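Local coordinates for Lmo0547 protein (Listeria monocytogenes, PDB 4R9N) that is a SorC-family (DeoR-type) transcriptional regulator whose sugar-binding domain probably senses a carbohydrate effector to control DNA binding, at residues I21-H26 with N35-E40. Sequence-based numbering, arbitrary orientation.
Sequences IVVATH and NFLAKE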
loop_
_atom_site.group_PDB
_atom_site.type_symbol
_atom_site.label_atom_id
_atom_site.label_comp_id
_atom_site.label_asym_id
_atom_site.label_seq_id
_atom_site.Cartn_x
_atom_site.Cartn_y
_atom_site.Cartn_z
ATOM N N ILE A 21 8.229 12.703 -1.727
ATOM C CA ILE A 21 7.506 13.829 -1.215
ATOM C C ILE A 21 7.624 13.845 0.312
ATOM O O ILE A 21 7.228 12.863 0.980
ATOM C CB ILE A 21 6.033 13.705 -1.609
ATOM C CG1 ILE A 21 5.911 13.718 -3.140
ATOM C CG2 ILE A 21 5.263 14.822 -0.920
ATOM C CD1 ILE A 21 4.697 12.948 -3.667
ATOM N N VAL A 22 8.296 14.848 0.849
ATOM C CA VAL A 22 8.602 14.856 2.256
ATOM C C VAL A 22 7.805 15.965 2.874
ATOM O O VAL A 22 7.870 17.123 2.436
ATOM C CB VAL A 22 10.103 15.092 2.584
ATOM C CG1 VAL A 22 10.279 15.110 4.071
ATOM C CG2 VAL A 22 10.972 14.000 2.016
ATOM N N VAL A 23 7.141 15.631 3.965
ATOM C CA VAL A 23 6.180 16.511 4.588
ATOM C C VAL A 23 6.789 17.047 5.868
ATOM O O VAL A 23 7.254 16.281 6.677
ATOM C CB VAL A 23 4.870 15.696 4.849
ATOM C CG1 VAL A 23 3.977 16.394 5.819
ATOM C CG2 VAL A 23 4.157 15.437 3.517
ATOM N N ALA A 24 6.789 18.362 6.045
ATOM C CA ALA A 24 7.400 18.980 7.205
ATOM C C ALA A 24 6.468 18.912 8.379
ATOM O O ALA A 24 5.376 19.414 8.316
ATOM C CB ALA A 24 7.775 20.437 6.924
ATOM N N THR A 25 6.905 18.271 9.448
ATOM C CA THR A 25 6.123 18.200 10.649
ATOM C C THR A 25 6.671 19.290 11.556
ATOM O O THR A 25 7.893 19.475 11.667
ATOM C CB THR A 25 6.290 16.853 11.355
ATOM O OG1 THR A 25 7.675 16.593 11.551
ATOM C CG2 THR A 25 5.689 15.702 10.532
ATOM N N HIS A 26 5.799 20.053 12.180
ATOM C CA HIS A 26 6.311 21.071 13.072
ATOM C C HIS A 26 6.480 20.330 14.395
ATOM O O HIS A 26 7.538 19.737 14.653
ATOM C CB HIS A 26 5.416 22.339 13.082
ATOM C CG HIS A 26 5.728 23.292 14.200
ATOM N ND1 HIS A 26 4.762 24.062 14.819
ATOM C CD2 HIS A 26 6.890 23.558 14.846
ATOM C CE1 HIS A 26 5.317 24.766 15.790
ATOM N NE2 HIS A 26 6.607 24.477 15.829
ATOM N N ASN A 35 -2.064 12.040 10.251
ATOM C CA ASN A 35 -3.169 12.780 9.641
ATOM C C ASN A 35 -2.723 13.892 8.653
ATOM O O ASN A 35 -3.318 14.089 7.603
ATOM C CB ASN A 35 -4.105 13.390 10.694
ATOM C CG ASN A 35 -4.822 12.318 11.499
ATOM O OD1 ASN A 35 -5.300 11.340 10.934
ATOM N ND2 ASN A 35 -4.825 12.445 12.811
ATOM N N PHE A 36 -1.661 14.595 9.024
ATOM C CA PHE A 36 -1.108 15.616 8.205
ATOM C C PHE A 36 -0.497 14.991 6.931
ATOM O O PHE A 36 -0.715 15.518 5.823
ATOM C CB PHE A 36 -0.022 16.346 9.033
ATOM C CG PHE A 36 0.638 17.456 8.304
ATOM C CD1 PHE A 36 -0.095 18.481 7.773
ATOM C CD2 PHE A 36 1.993 17.450 8.107
ATOM C CE1 PHE A 36 0.527 19.504 7.084
ATOM C CE2 PHE A 36 2.612 18.504 7.432
ATOM C CZ PHE A 36 1.873 19.504 6.909
ATOM N N LEU A 37 0.223 13.880 7.087
ATOM C CA LEU A 37 0.770 13.115 5.922
ATOM C C LEU A 37 -0.345 12.715 4.979
ATOM O O LEU A 37 -0.217 12.901 3.766
ATOM C CB LEU A 37 1.540 11.917 6.396
ATOM C CG LEU A 37 2.156 11.000 5.373
ATOM C CD1 LEU A 37 3.195 11.705 4.531
ATOM C CD2 LEU A 37 2.834 9.867 6.141
ATOM N N ALA A 38 -1.461 12.231 5.523
ATOM C CA ALA A 38 -2.605 11.881 4.675
ATOM C C ALA A 38 -3.166 13.046 3.892
ATOM O O ALA A 38 -3.505 12.911 2.685
ATOM C CB ALA A 38 -3.688 11.178 5.476
ATOM N N LYS A 39 -3.318 14.148 4.557
ATOM C CA LYS A 39 -3.850 15.344 3.962
ATOM C C LYS A 39 -2.963 15.861 2.843
ATOM O O LYS A 39 -3.424 16.206 1.714
ATOM C CB LYS A 39 -3.938 16.412 5.038
ATOM C CG LYS A 39 -4.634 17.653 4.590
ATOM C CD LYS A 39 -4.903 18.575 5.773
ATOM C CE LYS A 39 -6.087 19.476 5.471
ATOM N NZ LYS A 39 -7.327 18.684 5.736
ATOM N N GLU A 40 -1.666 15.868 3.114
ATOM C CA GLU A 40 -0.720 16.350 2.086
ATOM C C GLU A 40 -0.520 15.368 0.955
ATOM O O GLU A 40 -0.345 15.820 -0.222
ATOM C CB GLU A 40 0.587 16.757 2.724
ATOM C CG GLU A 40 0.338 17.976 3.627
ATOM C CD GLU A 40 -0.202 19.208 2.866
ATOM O OE1 GLU A 40 0.216 19.439 1.726
ATOM O OE2 GLU A 40 -1.091 19.919 3.401
#
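An edge strand of the Rossmann-like parallel sheet, 19-23, and the helix that follows it, 30-49, pack together here as a beta-alpha unit joined by a short loop. The helix runs back across the strand's C-terminal end: the short axes of 21-23 and 35-40 make an angle of 138° and approach to 9.4 Å. Val23 is the central residue, its side chain directed at the helix and its two methyls divided between different partners. CG1, anti to the backbone N (chi1 164°), meets the CE2/CD2 side of the Phe36 ring, which it crosses obliquely. CG2, beside the backbone N, touches two residues of the helix, 3.9 Å from Glu40 CB and 4.0 Å from Leu37 CD1. A beta-branched valine suits this position, since its compact fork faces the helix on a short stem. Phe36 also extends with CG anti to its backbone N, which carries its wide, flat ring to the strand end, the CE2 side beside Ala24 O; no hydrogen bond links the two segments. One turn later, Glu40 lays CG 3.8 Å above one face of that ring, offset toward its rim. Its methylenes can pack while the bend at chi2 (-61°) turns the charged carboxylate off the strand. Leu37 is buried, and its long branched chain, CG anti to the backbone N, reaches both Val23 and Val244 of the neighbouring strand 242-246, so the helix bridges two strands. Backbone hydrogen bonds between Val23 and both Ile245 and Asp247 hold the strand side in place. Cohesion across this pair is therefore apolar, resting on shape and burial at Val23 and Leu37, with the partly exposed Phe36 and Glu40 contributing carbon surface on the more open side.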